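Local coordinates for PA14 domain-containing protein (PDB 6QDI), which probably senses plant biomass outside the cell, as the tandem PA14, calcium-holding and sugar-binding part of a membrane-anchored RsgI-type anti-sigma factor, at residues I150-G156 with P288-P294; P209-Y214 with W277-I282; F17-R21 with P35-I39; L226-R230 with Q256-V260; D235-A239 with L262-N266. One frame throughout, in Å; residues are numbered along the deposited sequence.

Interaction 1 of 5, residues I150-G156 with P288-P294; sequences IPGKGIG and PQSCLYP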
# COMPACT_ATOMS: atom_id res chain seq x y z
N ILE A 150 -10.61 5.71 -15.43
CA ILE A 150 -10.12 5.98 -16.78
C ILE A 150 -10.10 4.64 -17.53
O ILE A 150 -9.43 3.69 -17.11
CB ILE A 150 -8.73 6.61 -16.77
CG1 ILE A 150 -8.71 7.93 -15.99
CG2 ILE A 150 -8.22 6.77 -18.19
CD1 ILE A 150 -7.33 8.49 -15.78
N PRO A 151 -10.84 4.53 -18.65
CA PRO A 151 -10.87 3.25 -19.39
C PRO A 151 -9.59 3.07 -20.20
O PRO A 151 -8.76 3.98 -20.33
CB PRO A 151 -12.12 3.40 -20.27
CG PRO A 151 -12.11 4.88 -20.55
CD PRO A 151 -11.66 5.56 -19.31
N GLY A 152 -9.45 1.88 -20.73
CA GLY A 152 -8.34 1.58 -21.64
C GLY A 152 -7.95 0.12 -21.51
O GLY A 152 -8.34 -0.56 -20.58
N LYS A 153 -7.15 -0.33 -22.47
CA LYS A 153 -6.77 -1.75 -22.60
C LYS A 153 -5.39 -2.08 -22.03
O LYS A 153 -4.90 -3.19 -22.23
CB LYS A 153 -6.89 -2.18 -24.08
CG LYS A 153 -8.27 -1.98 -24.70
CD LYS A 153 -9.43 -2.63 -23.96
CE LYS A 153 -10.84 -2.29 -24.52
NZ LYS A 153 -11.98 -2.93 -23.71
N GLY A 154 -4.80 -1.17 -21.26
CA GLY A 154 -3.50 -1.39 -20.70
C GLY A 154 -3.42 -2.50 -19.67
O GLY A 154 -4.41 -2.82 -19.02
N ILE A 155 -2.22 -3.06 -19.54
CA ILE A 155 -1.93 -4.09 -18.55
C ILE A 155 -0.79 -3.78 -17.61
O ILE A 155 -0.54 -4.56 -16.68
CB ILE A 155 -1.68 -5.47 -19.24
CG1 ILE A 155 -0.45 -5.45 -20.14
CG2 ILE A 155 -2.96 -5.88 -19.99
CD1 ILE A 155 -0.11 -6.83 -20.67
N GLY A 156 -0.09 -2.65 -17.80
CA GLY A 156 1.04 -2.30 -16.93
C GLY A 156 2.29 -2.01 -17.75
O GLY A 156 2.29 -2.03 -18.97
N PRO A 288 -2.93 5.03 -14.38
CA PRO A 288 -3.57 3.75 -14.14
C PRO A 288 -3.13 2.66 -15.11
O PRO A 288 -2.68 2.94 -16.23
CB PRO A 288 -5.06 4.07 -14.37
CG PRO A 288 -4.99 5.13 -15.47
CD PRO A 288 -3.80 5.98 -15.10
N GLN A 289 -3.33 1.43 -14.68
CA GLN A 289 -3.03 0.26 -15.49
C GLN A 289 -3.66 0.36 -16.88
O GLN A 289 -3.05 -0.05 -17.86
CB GLN A 289 -3.51 -0.98 -14.75
CG GLN A 289 -3.23 -2.29 -15.47
CD GLN A 289 -3.69 -3.47 -14.66
OE1 GLN A 289 -4.73 -3.39 -14.01
NE2 GLN A 289 -2.96 -4.56 -14.70
N SER A 290 -4.89 0.88 -16.94
CA SER A 290 -5.60 0.95 -18.19
C SER A 290 -4.88 1.73 -19.27
O SER A 290 -5.20 1.56 -20.45
CB SER A 290 -6.97 1.58 -17.94
OG SER A 290 -6.80 2.89 -17.45
N CYS A 291 -3.96 2.62 -18.88
CA CYS A 291 -3.20 3.41 -19.83
C CYS A 291 -1.73 3.03 -19.97
O CYS A 291 -1.00 3.71 -20.69
CB CYS A 291 -3.32 4.88 -19.45
SG CYS A 291 -5.01 5.53 -19.63
N LEU A 292 -1.30 1.92 -19.33
CA LEU A 292 0.08 1.49 -19.34
C LEU A 292 0.21 0.20 -20.15
O LEU A 292 -0.56 -0.75 -19.94
CB LEU A 292 0.55 1.23 -17.91
CG LEU A 292 0.59 2.47 -17.01
CD1 LEU A 292 0.91 2.06 -15.57
CD2 LEU A 292 1.53 3.53 -17.52
N TYR A 293 1.21 0.18 -21.05
CA TYR A 293 1.48 -1.00 -21.85
C TYR A 293 2.94 -1.33 -21.82
O TYR A 293 3.80 -0.43 -21.82
CB TYR A 293 1.07 -0.76 -23.31
CG TYR A 293 -0.39 -0.52 -23.52
CD1 TYR A 293 -0.97 0.72 -23.23
CD2 TYR A 293 -1.23 -1.50 -23.99
CE1 TYR A 293 -2.32 0.96 -23.44
CE2 TYR A 293 -2.57 -1.26 -24.21
CZ TYR A 293 -3.11 -0.03 -23.96
OH TYR A 293 -4.44 0.19 -24.22
N PRO A 294 3.30 -2.63 -21.87
CA PRO A 294 4.71 -3.00 -21.82
C PRO A 294 5.42 -2.86 -23.16
O PRO A 294 6.63 -2.86 -23.20
CB PRO A 294 4.69 -4.45 -21.35
CG PRO A 294 3.36 -4.93 -21.73
CD PRO A 294 2.41 -3.78 -21.63

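Interaction 2 of 5, residues P209-Y214 with W277-I282; sequences PYDGDY and WEGPGI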
# COMPACT_ATOMS: atom_id res chain seq x y z
N PRO A 209 -5.56 8.99 -22.75
CA PRO A 209 -7.00 8.75 -22.85
C PRO A 209 -7.80 9.88 -23.47
O PRO A 209 -8.84 9.60 -24.07
CB PRO A 209 -7.41 8.55 -21.39
CG PRO A 209 -6.38 9.32 -20.59
CD PRO A 209 -5.11 9.11 -21.34
N TYR A 210 -7.36 11.11 -23.31
CA TYR A 210 -8.13 12.33 -23.65
C TYR A 210 -7.26 13.37 -24.28
O TYR A 210 -6.11 13.54 -23.87
CB TYR A 210 -8.77 12.94 -22.37
CG TYR A 210 -9.51 11.96 -21.48
CD1 TYR A 210 -10.62 11.26 -21.95
CD2 TYR A 210 -9.10 11.74 -20.18
CE1 TYR A 210 -11.27 10.32 -21.15
CE2 TYR A 210 -9.77 10.82 -19.39
CZ TYR A 210 -10.85 10.11 -19.87
OH TYR A 210 -11.45 9.19 -19.06
N ASP A 211 -7.78 14.10 -25.26
CA ASP A 211 -7.03 15.22 -25.78
C ASP A 211 -6.88 16.33 -24.70
O ASP A 211 -7.86 16.75 -24.10
CB ASP A 211 -7.78 15.89 -26.95
CG ASP A 211 -7.83 15.17 -28.23
OD1 ASP A 211 -7.26 14.08 -28.39
OD2 ASP A 211 -8.46 15.75 -29.14
N GLY A 212 -5.67 16.82 -24.54
CA GLY A 212 -5.40 18.00 -23.69
C GLY A 212 -4.01 17.96 -23.13
O GLY A 212 -3.15 17.23 -23.60
N ASP A 213 -3.76 18.80 -22.12
CA ASP A 213 -2.46 18.99 -21.52
C ASP A 213 -2.30 18.14 -20.27
O ASP A 213 -3.20 18.07 -19.44
CB ASP A 213 -2.22 20.45 -21.14
CG ASP A 213 -1.76 21.34 -22.30
OD1 ASP A 213 -1.93 21.01 -23.49
OD2 ASP A 213 -1.19 22.40 -22.03
N TYR A 214 -1.13 17.49 -20.18
CA TYR A 214 -0.79 16.59 -19.08
C TYR A 214 0.49 17.05 -18.41
O TYR A 214 1.39 17.55 -19.05
CB TYR A 214 -0.63 15.17 -19.57
CG TYR A 214 -1.90 14.53 -20.07
CD1 TYR A 214 -2.45 14.90 -21.30
CD2 TYR A 214 -2.52 13.51 -19.37
CE1 TYR A 214 -3.62 14.31 -21.76
CE2 TYR A 214 -3.65 12.90 -19.82
CZ TYR A 214 -4.21 13.29 -21.03
OH TYR A 214 -5.37 12.68 -21.46
N TRP A 277 -0.06 11.49 -12.78
CA TRP A 277 -0.33 12.52 -13.76
C TRP A 277 -1.48 13.37 -13.36
O TRP A 277 -2.30 12.99 -12.54
CB TRP A 277 -0.55 11.97 -15.17
CG TRP A 277 -1.66 11.01 -15.40
CD1 TRP A 277 -2.59 10.55 -14.52
CD2 TRP A 277 -1.94 10.35 -16.65
NE1 TRP A 277 -3.41 9.65 -15.15
CE2 TRP A 277 -3.03 9.52 -16.45
CE3 TRP A 277 -1.33 10.37 -17.91
CZ2 TRP A 277 -3.52 8.69 -17.46
CZ3 TRP A 277 -1.83 9.57 -18.92
CH2 TRP A 277 -2.89 8.75 -18.68
N GLU A 278 -1.56 14.52 -14.01
CA GLU A 278 -2.76 15.36 -14.04
C GLU A 278 -3.03 15.65 -15.49
O GLU A 278 -2.11 15.80 -16.28
CB GLU A 278 -2.59 16.58 -13.18
CG GLU A 278 -2.43 17.92 -13.77
CD GLU A 278 -2.29 18.93 -12.67
OE1 GLU A 278 -3.23 19.63 -12.33
OE2 GLU A 278 -1.22 18.92 -12.09
N GLY A 279 -4.30 15.76 -15.84
CA GLY A 279 -4.68 15.98 -17.23
C GLY A 279 -6.12 16.39 -17.32
O GLY A 279 -6.78 16.66 -16.30
N PRO A 280 -6.66 16.41 -18.54
CA PRO A 280 -8.05 16.84 -18.72
C PRO A 280 -9.03 15.88 -18.03
O PRO A 280 -9.09 14.71 -18.37
CB PRO A 280 -8.22 16.83 -20.24
CG PRO A 280 -7.06 16.13 -20.79
CD PRO A 280 -6.00 16.07 -19.81
N GLY A 281 -9.75 16.37 -17.03
CA GLY A 281 -10.62 15.53 -16.25
C GLY A 281 -9.92 14.57 -15.30
O GLY A 281 -10.57 13.65 -14.82
N ILE A 282 -8.63 14.77 -15.06
CA ILE A 282 -7.82 13.85 -14.30
C ILE A 282 -7.11 14.70 -13.25
O ILE A 282 -6.14 15.43 -13.54
CB ILE A 282 -6.79 13.10 -15.17
CG1 ILE A 282 -7.46 12.32 -16.28
CG2 ILE A 282 -5.92 12.19 -14.29
CD1 ILE A 282 -6.49 11.84 -17.33

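Interaction 3 of 5, residues F17-R21 with P35-I39; sequences FKLTR and PAKEI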
# COMPACT_ATOMS: atom_id res chain seq x y z
N PHE A 17 -4.31 -0.64 -3.33
CA PHE A 17 -5.28 -1.66 -2.99
C PHE A 17 -5.23 -2.85 -3.93
O PHE A 17 -5.21 -2.66 -5.15
CB PHE A 17 -6.67 -1.02 -3.05
CG PHE A 17 -7.79 -2.00 -2.90
CD1 PHE A 17 -8.23 -2.41 -1.65
CD2 PHE A 17 -8.42 -2.51 -4.01
CE1 PHE A 17 -9.29 -3.32 -1.52
CE2 PHE A 17 -9.44 -3.44 -3.89
CZ PHE A 17 -9.89 -3.82 -2.65
N LYS A 18 -5.20 -4.05 -3.36
CA LYS A 18 -5.25 -5.26 -4.14
C LYS A 18 -6.40 -6.22 -3.85
O LYS A 18 -6.71 -7.05 -4.72
CB LYS A 18 -3.94 -6.02 -4.05
CG LYS A 18 -2.72 -5.24 -4.55
CD LYS A 18 -2.77 -4.96 -6.08
CE LYS A 18 -1.57 -4.13 -6.58
NZ LYS A 18 -1.59 -3.81 -8.05
N LEU A 19 -7.02 -6.15 -2.68
CA LEU A 19 -8.01 -7.19 -2.31
C LEU A 19 -8.82 -6.73 -1.16
O LEU A 19 -8.29 -6.14 -0.18
CB LEU A 19 -7.30 -8.47 -1.90
CG LEU A 19 -8.15 -9.62 -1.41
CD1 LEU A 19 -8.93 -10.24 -2.55
CD2 LEU A 19 -7.26 -10.65 -0.73
N THR A 20 -10.13 -6.96 -1.24
CA THR A 20 -10.97 -6.87 -0.06
C THR A 20 -11.57 -8.26 0.25
O THR A 20 -11.84 -9.04 -0.65
CB THR A 20 -12.11 -5.83 -0.25
OG1 THR A 20 -12.74 -5.59 1.01
CG2 THR A 20 -13.16 -6.25 -1.28
N ARG A 21 -11.75 -8.52 1.53
CA ARG A 21 -12.41 -9.76 1.97
C ARG A 21 -12.91 -9.55 3.37
O ARG A 21 -12.49 -8.63 4.07
CB ARG A 21 -11.44 -10.93 1.91
CG ARG A 21 -10.34 -10.92 2.96
CD ARG A 21 -9.28 -11.97 2.72
NE ARG A 21 -8.36 -12.06 3.85
CZ ARG A 21 -7.16 -12.65 3.83
NH1 ARG A 21 -6.68 -13.24 2.73
NH2 ARG A 21 -6.41 -12.63 4.94
N PRO A 35 -0.24 -12.10 2.90
CA PRO A 35 -1.59 -12.51 3.34
C PRO A 35 -2.46 -13.13 2.29
O PRO A 35 -3.48 -13.72 2.65
CB PRO A 35 -2.27 -11.21 3.81
CG PRO A 35 -1.22 -10.23 3.92
CD PRO A 35 -0.08 -10.64 3.03
N ALA A 36 -2.15 -12.94 1.03
CA ALA A 36 -3.06 -13.39 -0.03
C ALA A 36 -2.32 -13.38 -1.34
O ALA A 36 -1.39 -12.59 -1.52
CB ALA A 36 -4.27 -12.46 -0.09
N LYS A 37 -2.80 -14.19 -2.30
CA LYS A 37 -2.10 -14.28 -3.58
C LYS A 37 -2.06 -12.94 -4.33
O LYS A 37 -1.15 -12.68 -5.10
CB LYS A 37 -2.71 -15.38 -4.44
CG LYS A 37 -4.10 -15.13 -4.95
CD LYS A 37 -4.61 -16.32 -5.73
CE LYS A 37 -5.94 -16.05 -6.42
NZ LYS A 37 -7.03 -15.73 -5.46
N GLU A 38 -3.04 -12.06 -4.04
CA GLU A 38 -3.14 -10.77 -4.69
C GLU A 38 -2.10 -9.77 -4.19
O GLU A 38 -1.92 -8.73 -4.81
CB GLU A 38 -4.54 -10.17 -4.49
CG GLU A 38 -5.64 -10.88 -5.25
CD GLU A 38 -6.18 -12.11 -4.55
OE1 GLU A 38 -5.77 -12.44 -3.41
OE2 GLU A 38 -7.05 -12.79 -5.16
N ILE A 39 -1.49 -10.05 -3.04
CA ILE A 39 -0.50 -9.16 -2.44
C ILE A 39 0.86 -9.73 -2.76
O ILE A 39 1.16 -10.90 -2.42
CB ILE A 39 -0.74 -9.10 -0.91
CG1 ILE A 39 -2.07 -8.41 -0.59
CG2 ILE A 39 0.39 -8.36 -0.18
CD1 ILE A 39 -2.08 -6.91 -0.87
O HOH W 1 -4.28 -14.43 5.31

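Interaction 4 of 5, residues L226-R230 with Q256-V260; sequences LWIDR and QRVEV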
# COMPACT_ATOMS: atom_id res chain seq x y z
N LEU A 226 13.14 10.12 -15.40
CA LEU A 226 12.02 9.86 -16.29
C LEU A 226 12.31 10.34 -17.70
O LEU A 226 12.57 11.53 -17.94
CB LEU A 226 10.76 10.59 -15.82
CG LEU A 226 9.51 10.34 -16.66
CD1 LEU A 226 8.99 8.91 -16.50
CD2 LEU A 226 8.41 11.31 -16.27
N TRP A 227 12.22 9.39 -18.63
CA TRP A 227 12.34 9.62 -20.08
C TRP A 227 10.96 9.51 -20.70
O TRP A 227 10.25 8.51 -20.49
CB TRP A 227 13.25 8.57 -20.71
CG TRP A 227 14.65 8.61 -20.25
CD1 TRP A 227 15.18 8.12 -19.09
CD2 TRP A 227 15.76 9.21 -20.96
NE1 TRP A 227 16.54 8.34 -19.05
CE2 TRP A 227 16.92 9.00 -20.18
CE3 TRP A 227 15.89 9.87 -22.18
CZ2 TRP A 227 18.18 9.47 -20.58
CZ3 TRP A 227 17.14 10.30 -22.59
CH2 TRP A 227 18.27 10.09 -21.79
N ILE A 228 10.57 10.52 -21.46
CA ILE A 228 9.28 10.59 -22.15
C ILE A 228 9.62 10.84 -23.61
O ILE A 228 10.25 11.88 -23.94
CB ILE A 228 8.42 11.75 -21.56
CG1 ILE A 228 7.97 11.44 -20.14
CG2 ILE A 228 7.30 12.11 -22.47
CD1 ILE A 228 7.03 10.29 -19.98
N ASP A 229 9.25 9.91 -24.48
CA ASP A 229 9.60 10.01 -25.90
C ASP A 229 11.08 10.29 -26.10
O ASP A 229 11.50 11.09 -26.94
CB ASP A 229 8.70 10.98 -26.63
CG ASP A 229 7.28 10.46 -26.79
OD1 ASP A 229 7.10 9.22 -26.84
OD2 ASP A 229 6.35 11.30 -26.89
N ARG A 230 11.92 9.60 -25.32
CA ARG A 230 13.38 9.64 -25.42
C ARG A 230 13.97 11.01 -25.11
O ARG A 230 15.10 11.28 -25.51
CB ARG A 230 13.88 9.06 -26.74
CG ARG A 230 13.34 7.68 -26.94
CD ARG A 230 13.97 7.00 -28.14
NE ARG A 230 13.29 5.76 -28.39
CZ ARG A 230 13.43 5.09 -29.52
NH1 ARG A 230 14.38 5.40 -30.42
NH2 ARG A 230 12.63 4.07 -29.74
N GLN A 256 -2.57 8.71 -28.37
CA GLN A 256 -1.16 8.89 -28.54
C GLN A 256 -0.40 7.93 -27.63
O GLN A 256 -0.78 7.74 -26.49
CB GLN A 256 -0.79 10.35 -28.23
CG GLN A 256 0.67 10.69 -28.36
CD GLN A 256 0.97 12.14 -28.28
OE1 GLN A 256 0.05 12.99 -28.25
NE2 GLN A 256 2.25 12.46 -28.29
N ARG A 257 0.68 7.35 -28.13
CA ARG A 257 1.53 6.45 -27.37
C ARG A 257 2.78 7.22 -27.03
O ARG A 257 3.55 7.64 -27.89
CB ARG A 257 1.83 5.16 -28.14
CG ARG A 257 0.72 4.16 -28.02
CD ARG A 257 0.82 3.04 -29.04
NE ARG A 257 2.16 2.47 -29.18
CZ ARG A 257 2.70 1.46 -28.50
NH1 ARG A 257 3.94 1.10 -28.75
NH2 ARG A 257 2.06 0.86 -27.50
N VAL A 258 2.99 7.42 -25.73
CA VAL A 258 4.14 8.13 -25.19
C VAL A 258 5.11 7.09 -24.67
O VAL A 258 4.79 6.31 -23.77
CB VAL A 258 3.68 9.10 -24.05
CG1 VAL A 258 4.87 9.76 -23.41
CG2 VAL A 258 2.64 10.08 -24.56
N GLU A 259 6.30 7.02 -25.25
CA GLU A 259 7.32 6.05 -24.82
C GLU A 259 7.85 6.45 -23.45
O GLU A 259 8.21 7.59 -23.24
CB GLU A 259 8.44 5.98 -25.83
CG GLU A 259 9.41 4.83 -25.63
CD GLU A 259 10.52 4.81 -26.69
OE1 GLU A 259 11.75 4.71 -26.38
OE2 GLU A 259 10.23 4.89 -27.83
N VAL A 260 7.90 5.50 -22.50
CA VAL A 260 8.35 5.81 -21.15
C VAL A 260 9.47 4.89 -20.74
O VAL A 260 9.40 3.66 -20.91
CB VAL A 260 7.19 5.78 -20.15
CG1 VAL A 260 6.45 4.48 -20.07
CG2 VAL A 260 7.61 6.23 -18.76
O HOH W 2 4.26 10.35 -28.35
O HOH W 3 11.25 7.55 -23.44

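Interaction 5 of 5, residues D235-A239 with L262-N266; sequences DKWTA and LLYRN. With CA (calcium ion), chain E.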
# COMPACT_ATOMS: atom_id res chain seq x y z
N ASP A 235 15.61 14.45 -14.21
CA ASP A 235 16.96 13.89 -14.02
C ASP A 235 17.34 14.00 -12.57
O ASP A 235 17.96 14.99 -12.17
CB ASP A 235 17.95 14.64 -14.94
CG ASP A 235 19.37 14.06 -14.90
OD1 ASP A 235 19.59 13.03 -14.28
OD2 ASP A 235 20.29 14.67 -15.52
N LYS A 236 16.94 13.01 -11.78
CA LYS A 236 17.10 13.05 -10.33
C LYS A 236 17.80 11.78 -9.83
O LYS A 236 17.58 11.35 -8.70
CB LYS A 236 15.75 13.31 -9.65
CG LYS A 236 15.19 14.68 -9.91
CD LYS A 236 15.99 15.78 -9.25
CE LYS A 236 15.44 17.13 -9.68
NZ LYS A 236 16.06 18.26 -8.98
N TRP A 237 18.65 11.19 -10.66
CA TRP A 237 19.28 9.91 -10.36
C TRP A 237 20.17 9.97 -9.16
O TRP A 237 20.23 9.03 -8.40
CB TRP A 237 20.06 9.43 -11.58
CG TRP A 237 20.53 8.05 -11.46
CD1 TRP A 237 21.82 7.60 -11.49
CD2 TRP A 237 19.72 6.87 -11.34
NE1 TRP A 237 21.86 6.24 -11.36
CE2 TRP A 237 20.58 5.77 -11.24
CE3 TRP A 237 18.34 6.63 -11.24
CZ2 TRP A 237 20.12 4.47 -11.11
CZ3 TRP A 237 17.89 5.33 -11.10
CH2 TRP A 237 18.78 4.28 -11.03
N THR A 238 20.88 11.07 -9.00
CA THR A 238 21.78 11.21 -7.85
C THR A 238 21.23 12.17 -6.83
O THR A 238 22.00 12.67 -5.99
CB THR A 238 23.17 11.66 -8.29
OG1 THR A 238 23.05 12.87 -9.03
CG2 THR A 238 23.82 10.60 -9.14
N ALA A 239 19.92 12.44 -6.85
CA ALA A 239 19.37 13.45 -5.97
C ALA A 239 19.55 13.02 -4.48
O ALA A 239 19.70 13.90 -3.63
CB ALA A 239 17.93 13.74 -6.33
N LEU A 262 11.31 4.73 -16.92
CA LEU A 262 11.37 5.27 -15.57
C LEU A 262 12.40 4.46 -14.83
O LEU A 262 12.27 3.23 -14.68
CB LEU A 262 10.00 5.22 -14.90
CG LEU A 262 9.93 5.65 -13.45
CD1 LEU A 262 10.34 7.07 -13.24
CD2 LEU A 262 8.55 5.41 -12.91
N LEU A 263 13.45 5.13 -14.37
CA LEU A 263 14.53 4.49 -13.61
C LEU A 263 14.40 4.94 -12.16
O LEU A 263 14.11 6.09 -11.89
CB LEU A 263 15.91 4.93 -14.14
CG LEU A 263 16.27 4.61 -15.60
CD1 LEU A 263 15.69 3.30 -16.09
CD2 LEU A 263 15.87 5.70 -16.58
N TYR A 264 14.63 4.00 -11.25
CA TYR A 264 14.43 4.24 -9.83
C TYR A 264 15.52 3.57 -9.02
O TYR A 264 15.95 2.47 -9.38
CB TYR A 264 13.03 3.66 -9.42
CG TYR A 264 12.94 3.55 -7.93
CD1 TYR A 264 12.82 4.69 -7.12
CD2 TYR A 264 13.18 2.35 -7.32
CE1 TYR A 264 12.94 4.60 -5.76
CE2 TYR A 264 13.33 2.27 -5.95
CZ TYR A 264 13.22 3.40 -5.18
OH TYR A 264 13.38 3.28 -3.80
N ARG A 265 15.92 4.19 -7.90
CA ARG A 265 16.82 3.51 -6.98
C ARG A 265 16.53 3.86 -5.53
O ARG A 265 16.10 4.98 -5.19
CB ARG A 265 18.27 3.88 -7.28
CG ARG A 265 18.62 5.31 -6.97
CD ARG A 265 19.77 5.86 -7.71
NE ARG A 265 20.96 5.06 -7.66
CZ ARG A 265 22.17 5.55 -7.90
NH1 ARG A 265 22.36 6.83 -8.12
NH2 ARG A 265 23.20 4.72 -7.89
N ASN A 266 16.82 2.87 -4.69
CA ASN A 266 16.99 3.10 -3.24
C ASN A 266 18.47 2.91 -2.98
O ASN A 266 19.06 1.91 -3.38
CB ASN A 266 16.19 2.09 -2.42
CG ASN A 266 16.14 2.47 -0.94
OD1 ASN A 266 16.65 3.52 -0.54
ND2 ASN A 266 15.52 1.64 -0.13
CA CA E . 16.18 5.63 0.55

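Interaction 1 of 5, residues I150-G156 with P288-P294
Gly154 and Ser290 bring their CA atoms to 4.0 Å as residues 150-156, which form neither helix nor strand, pass along the 3-10 segment 289-291 and the short strand 292-293. Main-chain bonds fix this course: Gly154 N donates to Ser290 O at 2.9 Å, and Gly156 N reaches Leu292 O at 2.9 Å in a nearly straight bond (171°), while Ile155 N adds a weak one to the same carbonyl. Three side chains build on that frame. Ser290 turns its OG between its own backbone N and carbonyl carbon (chi1 62°) and donates from there to Ile150 O at 2.8 Å, above the carbonyl plane. Gln289, in one of its two conformers, stretches out so that NE2 donates to Ile155 O, which lies close to its amide plane. The ring of Tyr293 lies under Gly154, whose CA is 3.7 Å from the ring centroid, a CH-pi contact over the face. Apolar contacts mark both ends: Ile150 CG2 meets Cys291 SG at 3.7 Å, with Trp277 packing against both residues, and Ile155 crosses Pro294 at about a right angle, its CG1 lying 3.6 Å from Pro294 CD, where Ile175 touches both. Together they show how the second PA14 beta-sandwich is closed: the chain entering its first strand, 157-162, is fastened to the chain forming its last, 292-293.

Interaction 2 of 5, residues P209-Y214 with W277-I282
A type II beta turn, Gly279 to Ile282, ends strand 271-279 of the second PA14 beta-sandwich and packs against Tyr214 of the neighbouring strand 212-220, the short strand segments running antiparallel at 159°. No conventional hydrogen bond links these two segments; the backbones meet through CA-H...O contacts, Tyr214 CA to Glu278 O at 3.2 Å and Gly279 CA to Asp213 O at 3.4 Å, and the regular pairing goes on between Glu278 and Val215. Aromatic surface does the rest. Over one face of the Tyr214 ring lie Gly279 CA and Pro280 CD, the latter 3.7 Å from the centroid. Trp277 runs alongside Tyr214, the ring planes inclined at 45°, with CE3 3.7 Å from Tyr214 CD2. Pro209 comes from the opposite direction to place its CD 3.5 Å from Trp277 CH2, and Ile282 CD1 touches Tyr210 at the ring edge. The phenol is pinned at its end as well: Tyr214 OH donates to Tyr210 O at 2.7 Å.

Interaction 3 of 5, residues F17-R21 with P35-I39
Leu19 and Ala36 form the close-packed part of this contact, with Leu19 CD2 3.6 Å from Ala36 CB. The leucine keeps CG anti to its backbone N (chi1 177°), which carries the branched end across to the other segment, where CD2 also lies 3.6 Å from Glu38 OE1. Beside it, Lys18 uses its aliphatic root: CB rests 3.8 Å from Ile39 CD1 and near Glu38 O, while the chain bends away at chi2. The other side is looser and wet. Arg21 extends its guanidinium to Pro35 O, and NH1 donates at 3.2 Å from above the carbonyl plane. A water joins the same pair, 2.8 Å from Arg21 NH2 and 2.9 Å from Pro35 O, so the carbonyl accepts two bonds; Asp23 holds NE in a salt bridge. Lys37 NZ meets Glu38 OE2 at 3.0 Å, a salt bridge between sequence neighbours. The backbone holds a classic beta bulge, in which Lys18 and Leu19 both face Tyr8, and a type I turn from Ala36 to Ile39. Through Lys18, which touches Asp10, and the Ile39 side chain, about 6 Å from the metal, they adjoin the calcium site of Asp10, Asp42 and Ser44 in the first PA14 domain.

Interaction 4 of 5, residues L226-R230 with Q256-V260
Ile228, Val258 and Val260 make the apolar centre of this contact. Ile228 and Val260 are a non-hydrogen-bonded antiparallel pair with side chains on one face of the sheet, and Ile228 CG2 packs 3.5 Å from Val258 CG1. Leu226 CD1 lies 3.8 Å from Val260 CG2; Leu233 and Ile206 extend this buried surface. Outward comes the two-residue hairpin turn of Asp229 and Arg230, both with positive phi. There Asp229 N donates to Glu259 O at 2.8 Å, and the side chain replies: Asp229 OD1 accepts a bond from Glu259 N at 2.8 Å, the N-H coming from above the carboxylate plane. OD2 takes a water, which also joins Gln256 NE2 and Arg257 O. Outermost is a side-on, two-nitrogen salt bridge. Arg230 NE points almost straight (176°) at Glu259 OE1, 2.7 Å away, while its NH2 reaches Glu259 OE2 at 3.2 Å, the guanidinium and carboxylate planes being 57° apart. Glu259, extended with CG anti to its N (chi1 -169°), sends its carboxylate out to the turn. The Asp229 carboxylate thus takes the acceptor role a backbone carbonyl would play in a regular sheet, and with an N-H and a water as donors Asp229 is probably ionised.

Interaction 5 of 5, residues D235-A239 with L262-N266
Trp237 O accepts a hydrogen bond from Arg265 NH1 at 3.1 Å, nearly straight (166°); the oxygen lies close to the guanidinium plane, although the donor sits above the plane of the carbonyl. The same arginine also lies flat on the indole of Trp237, planes 6° apart and centres 4.0 Å from each other, an off-centre cation-pi stack. A bend at chi3 (-51°) folds the guanidinium over the five-membered ring and leaves CD above the six-membered ring, 3.5 Å from its centroid. Arg265 NH1 and Trp237 NE1, though close, are two donors and share no bond. The far end of the indole is wedged against the strand, Trp237 CZ3 lying 3.6 Å from Leu263 CB and 3.5 Å from Tyr264 N, which approaches at the ring edge. Trp237 stands where strand 231-240 turns a corner, in a type I turn from Lys236 to Ala239, and so docks that corner on strand 257-266 of the second PA14 sandwich. Asp165 holds NH2 of Arg265 in a salt bridge. One residue on, Asn266 OD1 binds a calcium ion at 2.4 Å, in a site shared with Asp221, Asp222, Gly268 and Ala270. Tyr264 OH donates to the backbone O of Asp221, itself a ligand residue.

From the N terminus, interaction 3 closes first, a short loop within the first PA14 domain, finished before any other contact opens. The remaining four belong to the second sandwich. Interaction 1 opens at 150-156 and closes last, at 288-294, so it encloses the others and joins the two ends of that domain. Interaction 2 is nested inside it, and the two touch through Trp277 on Pro288 and Tyr210 on Pro151. Within interaction 2 lie interactions 4 and 5, whose segments alternate: 226-230, 235-239, 256-260, 262-266. They cross on strand 257-266 and meet where Trp227 packs on Leu263, tying the hairpin and corner that follow strand 223-228 to one common strand.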